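Local coordinates for protein alcohol dehydrogenase, zinc-containing (Streptococcus pneumoniae serotype 2, PDB 5YLN) that probably catalyses the NAD+-dependent oxidation of alcohols as a zinc-containing member of the medium-chain alcohol dehydrogenase family, at residues 186-189 / 190-194; 201-205 / 206-210. All coordinates share one frame; numbering follows the deposited sequence.

Interaction 1: residues 186-189 / 190-194; sequences AALL and TAQFY
The C-terminal part of helix 182-191, the crossover helix of the first beta-alpha-beta unit of the Rossmann-type domain, is where Ala-186, Ala-187 and Leu-188 meet Thr-190, Ala-191 and Gln-192. Two i-to-i+4 backbone bonds run through it: Thr-190 N gives to Ala-186 O at 3.2 Å and Ala-191 N to Ala-187 O at 2.8 Å. Past them comes an i-to-i+3 bond, Phe-193 N on Thr-190 O at 3.1 Å, with a 3-10 segment at 192-193. The hydroxyl of Thr-190 turns back over the preceding turn because OG1 stands between its own N and carbonyl carbon (chi1 62°). Thr-190 OG1 lies 3.3 Å from Ala-186 O and 3.5 Å from Ala-187 O, two weak alternatives for one proton. The methyl CG2 rests against Ala-186 O, and the Thr-190 side chain packs on Tyr-160 and Val-164 of helix 157-165. Gln-192, its CG anti to the carbonyl carbon (chi1 -70°) and its chain extended beyond that, reaches back alongside the helix to Leu-188. NE2 also hydrogen-bonds Phe-215 O. Gln-192 NE2 gives Leu-188 O a nearly straight bond of 2.9 Å (175° at the hydrogen), the oxygen lying in the amide plane while NE2 sits above the carbonyl plane.

Interaction 2: residues 201-205 / 206-210; sequences MVDLD and DNRLE
Arg-208 faces Asp-203 and Asp-205 where strand 198-203 turns into helix 206-214 of the Rossmann-type domain, forming a salt-bridge network. Arg-208 NE meets Asp-203 OD2 at 3.3 Å, the oxygen lying in the guanidinium plane at its edge, although NE stands above the carboxylate plane. Arg-208 NH2 approaches Asp-203 OD1 at 2.8 Å, a salt bridge whose hydrogen bond is weak. The carboxylate plane of Asp-203 and the guanidinium plane are 64° apart, so the pairing is not flat. Asp-205 comes over a face instead: its CB sits 3.2 Å above the centre of the guanidinium, and its OD2, well out of that plane, contributes charge alone to NH1. A bend at chi3 (-67°) helps fold the arginine back beneath this residue. Asp-205 is also the helix N-cap, its OD1 accepting weakly from Arg-208 N at 3.2 Å; the weak Asn-207 N contact is doubtfully short. One shell out, Asp-203 OD1 takes Asp-205 N at 2.9 Å, closing an Asx turn, while Ser-180 N, in what is probably the GxGxxG-type turn, gives to OD2. Asp-203 ends the second strand, where NAD-dependent dehydrogenases of this fold commonly carry an acidic residue for the adenine ribose, absent from this apo structure. Leu-209 CD2 packs 3.6 Å from Met-201 CG, the two side chains crossing obliquely, and also meets Asp-203 CB. Leu-209 N bonds Asp-205 O at 3.1 Å, starting the helical pattern.

In the fold
Interaction 1 precedes interaction 2 along the chain, and their centres lie about 17 Å apart. Helix 182-191 follows strand 174-178 and leads into strand 198-203, which in turn passes into helix 206-214 and strand 219-222. The two contacts therefore belong to successive beta-alpha-beta units sharing strand 198-203, on one side of the centre of a six-stranded parallel sheet ordered 3-2-1-4-5-6. Their side chains touch directly, Leu-188 CD2 lying 3.6 Å from Met-201 CE. Both border the probable GxGxxG-type turn, through Ala-187 and Asp-203, consistent with a dinucleotide-binding fold. The side chain of Ala-186 is about 11 Å from a bound zinc ion, whereas interaction 2 lies away from the annotated zinc sites.

Interaction 1: residues 186-189 / 190-194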
ATOM      1  N   ALA A 186      19.206  -9.758  -4.006  1.00 29.14           N
ATOM      2  CA  ALA A 186      19.418  -9.089  -2.729  1.00 30.52           C
ATOM      3  C   ALA A 186      18.186  -9.203  -1.832  1.00 33.09           C
ATOM      4  O   ALA A 186      18.305  -9.437  -0.621  1.00 34.10           O
ATOM      5  CB  ALA A 186      19.780  -7.624  -2.969  1.00 30.32           C
ATOM      6  N   ALA A 187      16.996  -9.039  -2.415  1.00 30.15           N
ATOM      7  CA  ALA A 187      15.756  -9.251  -1.671  1.00 34.25           C
ATOM      8  C   ALA A 187      15.612 -10.705  -1.230  1.00 35.12           C
ATOM      9  O   ALA A 187      15.087 -10.986  -0.143  1.00 29.74           O
ATOM     10  CB  ALA A 187      14.566  -8.844  -2.536  1.00 26.89           C
ATOM     11  N   LEU A 188      16.029 -11.638  -2.089  1.00 30.28           N
ATOM     12  CA  LEU A 188      15.988 -13.053  -1.751  1.00 29.34           C
ATOM     13  C   LEU A 188      16.832 -13.351  -0.512  1.00 33.87           C
ATOM     14  O   LEU A 188      16.403 -14.095   0.378  1.00 35.12           O
ATOM     15  CB  LEU A 188      16.475 -13.868  -2.942  1.00 26.78           C
ATOM     16  CG  LEU A 188      16.644 -15.375  -2.750  1.00 32.70           C
ATOM     17  CD1 LEU A 188      15.318 -16.052  -2.361  1.00 29.38           C
ATOM     18  CD2 LEU A 188      17.213 -15.994  -4.034  1.00 27.68           C
ATOM     19  N   LEU A 189      18.035 -12.772  -0.435  1.00 32.04           N
ATOM     20  CA  LEU A 189      18.903 -13.037   0.710  1.00 31.13           C
ATOM     21  C   LEU A 189      18.298 -12.491   2.000  1.00 31.09           C
ATOM     22  O   LEU A 189      18.306 -13.164   3.033  1.00 32.60           O
ATOM     23  CB  LEU A 189      20.290 -12.434   0.489  1.00 25.92           C
ATOM     24  CG  LEU A 189      21.097 -13.098  -0.631  1.00 38.40           C
ATOM     25  CD1 LEU A 189      22.376 -12.340  -0.851  1.00 31.40           C
ATOM     26  CD2 LEU A 189      21.381 -14.548  -0.303  1.00 39.71           C
ATOM     27  N   THR A 190      17.812 -11.256   1.969  1.00 27.79           N
ATOM     28  CA  THR A 190      17.313 -10.658   3.197  1.00 32.52           C
ATOM     29  C   THR A 190      15.919 -11.145   3.569  1.00 31.38           C
ATOM     30  O   THR A 190      15.558 -11.073   4.748  1.00 33.60           O
ATOM     31  CB  THR A 190      17.334  -9.128   3.098  1.00 36.16           C
ATOM     32  OG1 THR A 190      16.474  -8.689   2.035  1.00 31.08           O
ATOM     33  CG2 THR A 190      18.755  -8.638   2.838  1.00 44.17           C
ATOM     34  N   ALA A 191      15.130 -11.644   2.605  1.00 29.78           N
ATOM     35  CA  ALA A 191      13.838 -12.227   2.958  1.00 29.24           C
ATOM     36  C   ALA A 191      14.012 -13.449   3.837  1.00 31.05           C
ATOM     37  O   ALA A 191      13.088 -13.826   4.563  1.00 34.02           O
ATOM     38  CB  ALA A 191      13.030 -12.625   1.717  1.00 25.07           C
ATOM     39  N   GLN A 192      15.155 -14.128   3.727  1.00 31.47           N
ATOM     40  CA  GLN A 192      15.379 -15.312   4.541  1.00 32.42           C
ATOM     41  C   GLN A 192      15.627 -14.987   6.009  1.00 27.87           C
ATOM     42  O   GLN A 192      15.565 -15.893   6.839  1.00 31.93           O
ATOM     43  CB  GLN A 192      16.534 -16.121   3.957  1.00 34.28           C
ATOM     44  CG  GLN A 192      16.163 -16.773   2.651  1.00 33.61           C
ATOM     45  CD  GLN A 192      17.360 -17.304   1.853  1.00 41.25           C
ATOM     46  OE1 GLN A 192      17.872 -18.380   2.136  1.00 46.10           O
ATOM     47  NE2 GLN A 192      17.778 -16.560   0.838  1.00 40.35           N
ATOM     48  N   PHE A 193      15.905 -13.726   6.354  1.00 29.68           N
ATOM     49  CA  PHE A 193      15.915 -13.340   7.766  1.00 29.85           C
ATOM     50  C   PHE A 193      14.583 -13.641   8.446  1.00 40.44           C
ATOM     51  O   PHE A 193      14.553 -13.805   9.668  1.00 44.40           O
ATOM     52  CB  PHE A 193      16.199 -11.842   7.934  1.00 24.84           C
ATOM     53  CG  PHE A 193      17.622 -11.427   7.633  1.00 35.94           C
ATOM     54  CD1 PHE A 193      18.688 -12.260   7.926  1.00 32.21           C
ATOM     55  CD2 PHE A 193      17.886 -10.173   7.085  1.00 40.26           C
ATOM     56  CE1 PHE A 193      19.990 -11.858   7.659  1.00 39.51           C
ATOM     57  CE2 PHE A 193      19.181  -9.773   6.813  1.00 41.21           C
ATOM     58  CZ  PHE A 193      20.235 -10.615   7.103  1.00 38.70           C
ATOM     59  N   TYR A 194      13.480 -13.705   7.688  1.00 40.36           N
ATOM     60  CA  TYR A 194      12.150 -13.913   8.248  1.00 33.30           C
ATOM     61  C   TYR A 194      11.570 -15.294   7.964  1.00 31.88           C
ATOM     62  O   TYR A 194      10.375 -15.496   8.177  1.00 37.71           O
ATOM     63  CB  TYR A 194      11.190 -12.831   7.742  1.00 32.81           C
ATOM     64  CG  TYR A 194      11.505 -11.482   8.333  1.00 41.73           C
ATOM     65  CD1 TYR A 194      11.102 -11.169   9.614  1.00 40.19           C
ATOM     66  CD2 TYR A 194      12.241 -10.539   7.633  1.00 40.25           C
ATOM     67  CE1 TYR A 194      11.394  -9.956  10.170  1.00 42.69           C
ATOM     68  CE2 TYR A 194      12.545  -9.318   8.192  1.00 34.75           C
ATOM     69  CZ  TYR A 194      12.113  -9.031   9.459  1.00 40.18           C
ATOM     70  OH  TYR A 194      12.400  -7.812  10.029  1.00 49.53           O
TER

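Interaction 2: residues 201-205 / 206-210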
ATOM      1  N   MET A 201      11.201 -17.754  -6.902  1.00 29.02           N
ATOM      2  CA  MET A 201      11.837 -16.836  -7.839  1.00 32.84           C
ATOM      3  C   MET A 201      11.192 -17.005  -9.204  1.00 29.72           C
ATOM      4  O   MET A 201      11.047 -18.130  -9.694  1.00 34.37           O
ATOM      5  CB  MET A 201      13.347 -17.068  -7.935  1.00 39.01           C
ATOM      6  CG  MET A 201      14.100 -15.948  -8.693  1.00 48.89           C
ATOM      7  SD  MET A 201      14.352 -14.424  -7.725  1.00 56.06           S
ATOM      8  CE  MET A 201      14.443 -15.151  -6.133  1.00 29.12           C
ATOM      9  N   VAL A 202      10.798 -15.884  -9.805  1.00 41.64           N
ATOM     10  CA  VAL A 202      10.174 -15.853 -11.126  1.00 34.21           C
ATOM     11  C   VAL A 202      11.057 -15.023 -12.043  1.00 32.59           C
ATOM     12  O   VAL A 202      11.438 -13.900 -11.688  1.00 30.30           O
ATOM     13  CB  VAL A 202       8.746 -15.273 -11.059  1.00 36.81           C
ATOM     14  CG1 VAL A 202       8.074 -15.291 -12.450  1.00 32.97           C
ATOM     15  CG2 VAL A 202       7.931 -16.057 -10.067  1.00 32.44           C
ATOM     16  N   ASP A 203      11.397 -15.588 -13.208  1.00 34.03           N
ATOM     17  CA  ASP A 203      12.243 -14.936 -14.203  1.00 39.23           C
ATOM     18  C   ASP A 203      12.107 -15.691 -15.530  1.00 42.12           C
ATOM     19  O   ASP A 203      11.538 -16.785 -15.591  1.00 45.25           O
ATOM     20  CB  ASP A 203      13.697 -14.872 -13.710  1.00 43.41           C
ATOM     21  CG  ASP A 203      14.527 -13.829 -14.439  1.00 47.75           C
ATOM     22  OD1 ASP A 203      14.684 -13.954 -15.670  1.00 59.44           O
ATOM     23  OD2 ASP A 203      15.020 -12.884 -13.788  1.00 49.01           O
ATOM     24  N   LEU A 204      12.624 -15.084 -16.602  1.00 46.98           N
ATOM     25  CA  LEU A 204      12.686 -15.723 -17.920  1.00 48.26           C
ATOM     26  C   LEU A 204      13.943 -16.568 -18.094  1.00 47.30           C
ATOM     27  O   LEU A 204      13.891 -17.632 -18.715  1.00 49.29           O
ATOM     28  CB  LEU A 204      12.634 -14.669 -19.031  1.00 52.14           C
ATOM     29  CG  LEU A 204      11.564 -13.574 -18.926  1.00 64.20           C
ATOM     30  CD1 LEU A 204      11.910 -12.380 -19.814  1.00 65.46           C
ATOM     31  CD2 LEU A 204      10.180 -14.112 -19.277  1.00 66.35           C
ATOM     32  N   ASP A 205      15.059 -16.113 -17.530  1.00 50.70           N
ATOM     33  CA  ASP A 205      16.376 -16.725 -17.697  1.00 49.12           C
ATOM     34  C   ASP A 205      16.566 -17.871 -16.705  1.00 47.57           C
ATOM     35  O   ASP A 205      16.541 -17.657 -15.483  1.00 40.42           O
ATOM     36  CB  ASP A 205      17.437 -15.645 -17.494  1.00 53.13           C
ATOM     37  CG  ASP A 205      18.860 -16.160 -17.597  1.00 56.87           C
ATOM     38  OD1 ASP A 205      19.101 -17.376 -17.462  1.00 61.84           O
ATOM     39  OD2 ASP A 205      19.757 -15.315 -17.800  1.00 65.98           O
ATOM     40  N   ASP A 206      16.814 -19.075 -17.227  1.00 47.58           N
ATOM     41  CA  ASP A 206      17.001 -20.220 -16.342  1.00 54.35           C
ATOM     42  C   ASP A 206      18.326 -20.159 -15.584  1.00 49.20           C
ATOM     43  O   ASP A 206      18.423 -20.705 -14.476  1.00 46.49           O
ATOM     44  CB  ASP A 206      16.910 -21.527 -17.119  1.00 62.95           C
ATOM     45  CG  ASP A 206      16.979 -22.732 -16.209  1.00 68.97           C
ATOM     46  OD1 ASP A 206      16.046 -22.898 -15.388  1.00 66.60           O
ATOM     47  OD2 ASP A 206      17.968 -23.493 -16.298  1.00 66.65           O
ATOM     48  N   ASN A 207      19.347 -19.509 -16.151  1.00 45.21           N
ATOM     49  CA  ASN A 207      20.612 -19.359 -15.435  1.00 45.41           C
ATOM     50  C   ASN A 207      20.421 -18.544 -14.165  1.00 45.56           C
ATOM     51  O   ASN A 207      20.925 -18.904 -13.094  1.00 33.54           O
ATOM     52  CB  ASN A 207      21.662 -18.709 -16.338  1.00 45.87           C
ATOM     53  CG  ASN A 207      22.156 -19.648 -17.441  1.00 57.56           C
ATOM     54  OD1 ASN A 207      21.935 -20.858 -17.378  1.00 61.39           O
ATOM     55  ND2 ASN A 207      22.842 -19.093 -18.444  1.00 57.36           N
ATOM     56  N   ARG A 208      19.690 -17.436 -14.268  1.00 45.97           N
ATOM     57  CA  ARG A 208      19.427 -16.621 -13.088  1.00 36.44           C
ATOM     58  C   ARG A 208      18.548 -17.362 -12.076  1.00 37.32           C
ATOM     59  O   ARG A 208      18.776 -17.266 -10.858  1.00 34.59           O
ATOM     60  CB  ARG A 208      18.802 -15.288 -13.516  1.00 32.06           C
ATOM     61  CG  ARG A 208      19.734 -14.426 -14.412  1.00 31.67           C
ATOM     62  CD  ARG A 208      19.343 -12.945 -14.395  1.00 36.98           C
ATOM     63  NE  ARG A 208      18.043 -12.732 -15.038  1.00 45.22           N
ATOM     64  CZ  ARG A 208      17.873 -12.555 -16.353  1.00 55.50           C
ATOM     65  NH1 ARG A 208      18.925 -12.558 -17.175  1.00 57.62           N
ATOM     66  NH2 ARG A 208      16.646 -12.375 -16.856  1.00 44.51           N
ATOM     67  N   LEU A 209      17.554 -18.128 -12.555  1.00 36.20           N
ATOM     68  CA  LEU A 209      16.734 -18.923 -11.640  1.00 41.02           C
ATOM     69  C   LEU A 209      17.566 -19.982 -10.915  1.00 38.29           C
ATOM     70  O   LEU A 209      17.379 -20.208  -9.714  1.00 39.52           O
ATOM     71  CB  LEU A 209      15.560 -19.570 -12.385  1.00 40.35           C
ATOM     72  CG  LEU A 209      14.398 -18.658 -12.825  1.00 40.98           C
ATOM     73  CD1 LEU A 209      13.350 -19.435 -13.634  1.00 32.39           C
ATOM     74  CD2 LEU A 209      13.746 -17.952 -11.652  1.00 37.76           C
ATOM     75  N   GLU A 210      18.493 -20.632 -11.625  1.00 46.64           N
ATOM     76  CA  GLU A 210      19.382 -21.599 -10.987  1.00 44.57           C
ATOM     77  C   GLU A 210      20.235 -20.941  -9.911  1.00 35.75           C
ATOM     78  O   GLU A 210      20.431 -21.509  -8.834  1.00 37.37           O
ATOM     79  CB  GLU A 210      20.273 -22.276 -12.033  1.00 45.85           C
ATOM     80  CG  GLU A 210      19.639 -23.488 -12.688  1.00 44.77           C
ATOM     81  CD  GLU A 210      19.313 -24.593 -11.686  1.00 60.34           C
ATOM     82  OE1 GLU A 210      20.241 -25.097 -11.005  1.00 64.75           O
ATOM     83  OE2 GLU A 210      18.123 -24.961 -11.578  1.00 61.65           O
TER